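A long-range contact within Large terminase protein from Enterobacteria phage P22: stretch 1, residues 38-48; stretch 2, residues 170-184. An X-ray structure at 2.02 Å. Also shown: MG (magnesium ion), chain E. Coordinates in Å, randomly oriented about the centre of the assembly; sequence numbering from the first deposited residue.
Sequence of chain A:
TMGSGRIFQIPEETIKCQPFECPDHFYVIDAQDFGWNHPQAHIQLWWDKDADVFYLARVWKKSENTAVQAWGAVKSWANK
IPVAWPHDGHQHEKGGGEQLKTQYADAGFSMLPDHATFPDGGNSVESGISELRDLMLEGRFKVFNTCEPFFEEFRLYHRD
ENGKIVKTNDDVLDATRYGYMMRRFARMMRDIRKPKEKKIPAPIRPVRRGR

Stretch 1, residues 38-48: HPQAHIQLWWD
Stretch 2 170-184: DDVLDATRYGYMMRR

A β-strand, residues 40-48, packs against an α-helix, residues 171-181, running in roughly the same direction: the axes cross at -42° and approach to 7.4 Å. No hydrogen bond joins them; packing does, burying 577 Å² summed over both sides. Extended backbone (phi -84 to -135°, psi 103 to 164°) turns alternate side chains to the helix, so the register steps Ala 41-Val 172, Ile 43-Ala 175, Leu 45-Gly 179, Trp 47-Arg 183, with CA separations widening from 5.4 to 8.0 Å.

At the close end the strand residue is small: Ala 41 CB sits 3.6 Å from Asp 171 O and 3.9 Å from Val 172 CG2 (chi1 t). Ile 43 (p, p) fills the space over Ala 175, CG1 to CB 3.8 Å, its CG2 4.1 Å from Val 172 CG1. Leu 45 (t, p) drops CD2 into the hollow at Gly 179, 3.6 Å from Tyr 180 N; a CB on the glycine would lie only 3.4 Å from Ile 43 CD1. Thr 176 turns its OG1 back to Val 172 O (2.7 Å hydrogen bond).

Beyond the helix, Arg 183 (p, t, t) lays CD over the six-membered ring of Trp 47 (t), 3.7 Å from its centroid, the flat indole giving its aliphatic chain a face to lie on, while NH1 donates to Tyr 180 O (2.9 Å). At the other end Pro 39 packs its ring on Asp 171 (chi1 m), CD to OD2 3.6 Å; the carboxylate suits the place because its OD1 binds magnesium at 2.3 Å.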

# COMPACT_ATOMS: atom_id res chain seq x y z
N HIS A 38 13.84 4.47 8.30
CA HIS A 38 12.47 4.01 8.48
C HIS A 38 12.28 2.76 7.63
O HIS A 38 12.99 2.57 6.64
CB HIS A 38 11.47 5.08 8.05
CG HIS A 38 11.54 6.35 8.85
ND1 HIS A 38 12.44 7.35 8.57
CD2 HIS A 38 10.83 6.77 9.92
CE1 HIS A 38 12.27 8.34 9.43
NE2 HIS A 38 11.30 8.01 10.26
N PRO A 39 11.33 1.90 8.02
CA PRO A 39 11.10 0.73 7.17
C PRO A 39 10.58 1.12 5.79
O PRO A 39 9.82 2.08 5.67
CB PRO A 39 10.01 -0.05 7.93
CG PRO A 39 10.16 0.40 9.35
CD PRO A 39 10.56 1.85 9.27
N GLN A 40 10.99 0.41 4.75
CA GLN A 40 10.26 0.47 3.50
C GLN A 40 9.15 -0.58 3.53
O GLN A 40 9.19 -1.53 4.32
CB GLN A 40 11.19 0.24 2.31
CG GLN A 40 11.77 -1.16 2.21
CD GLN A 40 12.58 -1.35 0.94
OE1 GLN A 40 12.02 -1.40 -0.16
NE2 GLN A 40 13.90 -1.44 1.08
N ALA A 41 8.14 -0.41 2.68
CA ALA A 41 7.10 -1.42 2.52
C ALA A 41 6.78 -1.67 1.06
O ALA A 41 6.71 -0.73 0.26
CB ALA A 41 5.83 -1.01 3.28
N HIS A 42 6.62 -2.93 0.69
CA HIS A 42 6.07 -3.28 -0.61
C HIS A 42 4.84 -4.15 -0.40
O HIS A 42 4.92 -5.16 0.30
CB HIS A 42 7.11 -4.03 -1.46
CG HIS A 42 6.73 -4.13 -2.91
ND1 HIS A 42 7.07 -3.16 -3.83
CD2 HIS A 42 6.02 -5.06 -3.58
CE1 HIS A 42 6.59 -3.51 -5.01
NE2 HIS A 42 5.96 -4.65 -4.89
N ILE A 43 3.71 -3.75 -0.98
CA ILE A 43 2.45 -4.47 -0.76
C ILE A 43 1.83 -4.91 -2.07
O ILE A 43 2.20 -4.42 -3.13
CB ILE A 43 1.41 -3.62 0.02
CG1 ILE A 43 0.99 -2.37 -0.77
CG2 ILE A 43 1.97 -3.22 1.40
CD1 ILE A 43 -0.25 -2.53 -1.72
N GLN A 44 0.89 -5.84 -1.99
CA GLN A 44 0.10 -6.22 -3.15
C GLN A 44 -1.37 -6.22 -2.77
O GLN A 44 -1.78 -6.81 -1.76
CB GLN A 44 0.51 -7.59 -3.70
CG GLN A 44 -0.28 -8.00 -4.94
CD GLN A 44 0.29 -9.22 -5.63
OE1 GLN A 44 -0.24 -10.33 -5.51
NE2 GLN A 44 1.40 -9.03 -6.35
N LEU A 45 -2.16 -5.56 -3.59
CA LEU A 45 -3.57 -5.41 -3.35
C LEU A 45 -4.31 -6.11 -4.49
O LEU A 45 -3.92 -5.98 -5.65
CB LEU A 45 -3.87 -3.91 -3.36
CG LEU A 45 -5.17 -3.31 -2.86
CD1 LEU A 45 -5.42 -3.66 -1.39
CD2 LEU A 45 -5.08 -1.81 -3.06
N TRP A 46 -5.34 -6.87 -4.15
CA TRP A 46 -6.19 -7.47 -5.18
C TRP A 46 -7.52 -6.75 -5.16
O TRP A 46 -8.01 -6.38 -4.09
CB TRP A 46 -6.42 -8.96 -4.92
CG TRP A 46 -5.18 -9.78 -4.91
CD1 TRP A 46 -3.93 -9.39 -5.29
CD2 TRP A 46 -5.07 -11.14 -4.49
NE1 TRP A 46 -3.05 -10.43 -5.14
CE2 TRP A 46 -3.72 -11.52 -4.66
CE3 TRP A 46 -5.99 -12.09 -4.01
CZ2 TRP A 46 -3.26 -12.80 -4.34
CZ3 TRP A 46 -5.53 -13.36 -3.70
CH2 TRP A 46 -4.18 -13.71 -3.87
N TRP A 47 -8.07 -6.53 -6.35
CA TRP A 47 -9.34 -5.83 -6.51
C TRP A 47 -10.33 -6.69 -7.32
O TRP A 47 -10.12 -6.96 -8.50
CB TRP A 47 -9.13 -4.48 -7.21
CG TRP A 47 -10.34 -3.60 -7.24
CD1 TRP A 47 -11.48 -3.74 -6.50
CD2 TRP A 47 -10.52 -2.43 -8.05
NE1 TRP A 47 -12.37 -2.74 -6.81
CE2 TRP A 47 -11.81 -1.92 -7.75
CE3 TRP A 47 -9.73 -1.77 -8.98
CZ2 TRP A 47 -12.31 -0.76 -8.37
CZ3 TRP A 47 -10.23 -0.62 -9.59
CH2 TRP A 47 -11.51 -0.13 -9.28
N ASP A 48 -11.39 -7.12 -6.65
CA ASP A 48 -12.53 -7.73 -7.30
C ASP A 48 -13.39 -6.56 -7.74
O ASP A 48 -14.06 -5.95 -6.92
CB ASP A 48 -13.28 -8.60 -6.27
CG ASP A 48 -14.48 -9.33 -6.86
OD1 ASP A 48 -14.93 -8.96 -7.97
OD2 ASP A 48 -14.99 -10.27 -6.22
N ASP A 170 3.61 3.75 9.78
CA ASP A 170 2.57 3.87 8.77
C ASP A 170 3.05 3.60 7.35
O ASP A 170 2.45 4.06 6.39
CB ASP A 170 1.91 5.25 8.85
CG ASP A 170 2.88 6.38 8.59
OD1 ASP A 170 4.09 6.11 8.48
OD2 ASP A 170 2.43 7.55 8.51
N ASP A 171 4.12 2.82 7.23
CA ASP A 171 4.70 2.49 5.93
C ASP A 171 3.84 1.54 5.09
O ASP A 171 3.60 1.80 3.91
CB ASP A 171 6.10 1.93 6.13
CG ASP A 171 6.91 2.74 7.13
OD1 ASP A 171 7.29 3.90 6.79
OD2 ASP A 171 7.14 2.24 8.25
N VAL A 172 3.38 0.44 5.69
CA VAL A 172 2.42 -0.47 5.05
C VAL A 172 1.08 0.25 4.77
O VAL A 172 0.48 0.06 3.71
CB VAL A 172 2.18 -1.75 5.90
CG1 VAL A 172 1.04 -2.60 5.32
CG2 VAL A 172 3.47 -2.56 6.00
N LEU A 173 0.65 1.09 5.71
CA LEU A 173 -0.59 1.86 5.53
C LEU A 173 -0.47 2.81 4.35
O LEU A 173 -1.36 2.87 3.49
CB LEU A 173 -0.94 2.62 6.82
CG LEU A 173 -1.34 1.74 8.01
CD1 LEU A 173 -1.48 2.56 9.28
CD2 LEU A 173 -2.63 0.98 7.72
N ASP A 174 0.64 3.54 4.28
CA ASP A 174 0.88 4.44 3.15
C ASP A 174 0.90 3.70 1.82
O ASP A 174 0.20 4.09 0.88
CB ASP A 174 2.21 5.18 3.33
CG ASP A 174 2.12 6.29 4.36
OD1 ASP A 174 0.99 6.62 4.80
OD2 ASP A 174 3.18 6.84 4.71
N ALA A 175 1.70 2.64 1.75
CA ALA A 175 1.76 1.80 0.55
C ALA A 175 0.38 1.30 0.14
O ALA A 175 0.01 1.39 -1.03
CB ALA A 175 2.71 0.63 0.78
N THR A 176 -0.39 0.78 1.10
CA THR A 176 -1.73 0.30 0.81
C THR A 176 -2.58 1.41 0.21
O THR A 176 -3.27 1.21 -0.78
CB THR A 176 -2.42 -0.24 2.07
OG1 THR A 176 -1.63 -1.29 2.63
CG2 THR A 176 -3.80 -0.79 1.73
N ARG A 177 -2.48 2.59 0.80
CA ARG A 177 -3.22 3.75 0.34
C ARG A 177 -2.80 4.13 -1.10
O ARG A 177 -3.65 4.45 -1.94
CB ARG A 177 -3.01 4.90 1.32
CG ARG A 177 -4.13 5.91 1.37
CD ARG A 177 -4.01 6.85 2.58
NE ARG A 177 -2.62 7.10 2.95
CZ ARG A 177 -1.79 7.90 2.28
NH1 ARG A 177 -2.21 8.52 1.19
NH2 ARG A 177 -0.54 8.05 2.70
N TYR A 178 -1.50 4.06 -1.38
CA TYR A 178 -1.00 4.35 -2.74
C TYR A 178 -1.52 3.37 -3.80
O TYR A 178 -1.86 3.78 -4.91
CB TYR A 178 0.54 4.36 -2.80
CG TYR A 178 1.17 5.36 -1.86
CD1 TYR A 178 0.55 6.57 -1.59
CD2 TYR A 178 2.39 5.09 -1.25
CE1 TYR A 178 1.12 7.48 -0.72
CE2 TYR A 178 2.97 5.99 -0.39
CZ TYR A 178 2.33 7.18 -0.13
OH TYR A 178 2.91 8.09 0.73
N GLY A 179 -1.57 2.09 -3.45
CA GLY A 179 -2.09 1.08 -4.35
C GLY A 179 -3.56 1.31 -4.62
O GLY A 179 -4.02 1.19 -5.76
N TYR A 180 -4.30 1.63 -3.57
CA TYR A 180 -5.71 1.95 -3.70
C TYR A 180 -5.95 3.19 -4.59
O TYR A 180 -6.82 3.19 -5.46
CB TYR A 180 -6.34 2.14 -2.31
CG TYR A 180 -7.76 2.67 -2.37
CD1 TYR A 180 -8.80 1.84 -2.74
CD2 TYR A 180 -8.05 4.00 -2.07
CE1 TYR A 180 -10.09 2.32 -2.83
CE2 TYR A 180 -9.35 4.49 -2.14
CZ TYR A 180 -10.36 3.64 -2.53
OH TYR A 180 -11.66 4.08 -2.62
N MET A 181 -5.16 4.24 -4.38
CA MET A 181 -5.30 5.46 -5.16
C MET A 181 -5.08 5.21 -6.64
O MET A 181 -5.77 5.78 -7.49
CB MET A 181 -4.31 6.51 -4.67
CG MET A 181 -4.63 7.05 -3.29
SD MET A 181 -3.26 8.00 -2.60
CE MET A 181 -3.11 9.31 -3.80
N MET A 182 -4.12 4.34 -6.93
CA MET A 182 -3.73 4.06 -8.31
C MET A 182 -4.39 2.81 -8.89
O MET A 182 -3.90 2.27 -9.88
CB MET A 182 -2.21 3.93 -8.39
CG MET A 182 -1.47 5.22 -8.11
SD MET A 182 -1.63 6.43 -9.45
CE MET A 182 -0.23 6.04 -10.48
N ARG A 183 -5.49 2.38 -8.29
CA ARG A 183 -6.15 1.14 -8.68
C ARG A 183 -6.58 1.11 -10.15
O ARG A 183 -6.80 0.03 -10.71
CB ARG A 183 -7.34 0.83 -7.76
CG ARG A 183 -8.48 1.82 -7.83
CD ARG A 183 -9.47 1.54 -6.74
NE ARG A 183 -10.63 2.43 -6.78
CZ ARG A 183 -10.64 3.67 -6.31
NH1 ARG A 183 -9.55 4.19 -5.77
NH2 ARG A 183 -11.75 4.40 -6.38
N ARG A 184 -6.66 2.28 -10.79
CA ARG A 184 -7.01 2.33 -12.22
C ARG A 184 -5.91 1.70 -13.09
O ARG A 184 -6.13 1.39 -14.26
CB ARG A 184 -7.30 3.76 -12.68
CG ARG A 184 -6.12 4.74 -12.50
CD ARG A 184 -6.57 6.19 -12.64
NE ARG A 184 -5.47 7.14 -12.46
CZ ARG A 184 -5.01 7.53 -11.27
NH1 ARG A 184 -5.55 7.04 -10.16
NH2 ARG A 184 -4.00 8.39 -11.19
MG MG E . 7.38 5.64 5.27
O HOH W 1 7.69 6.90 3.75
O HOH W 2 8.32 6.49 7.02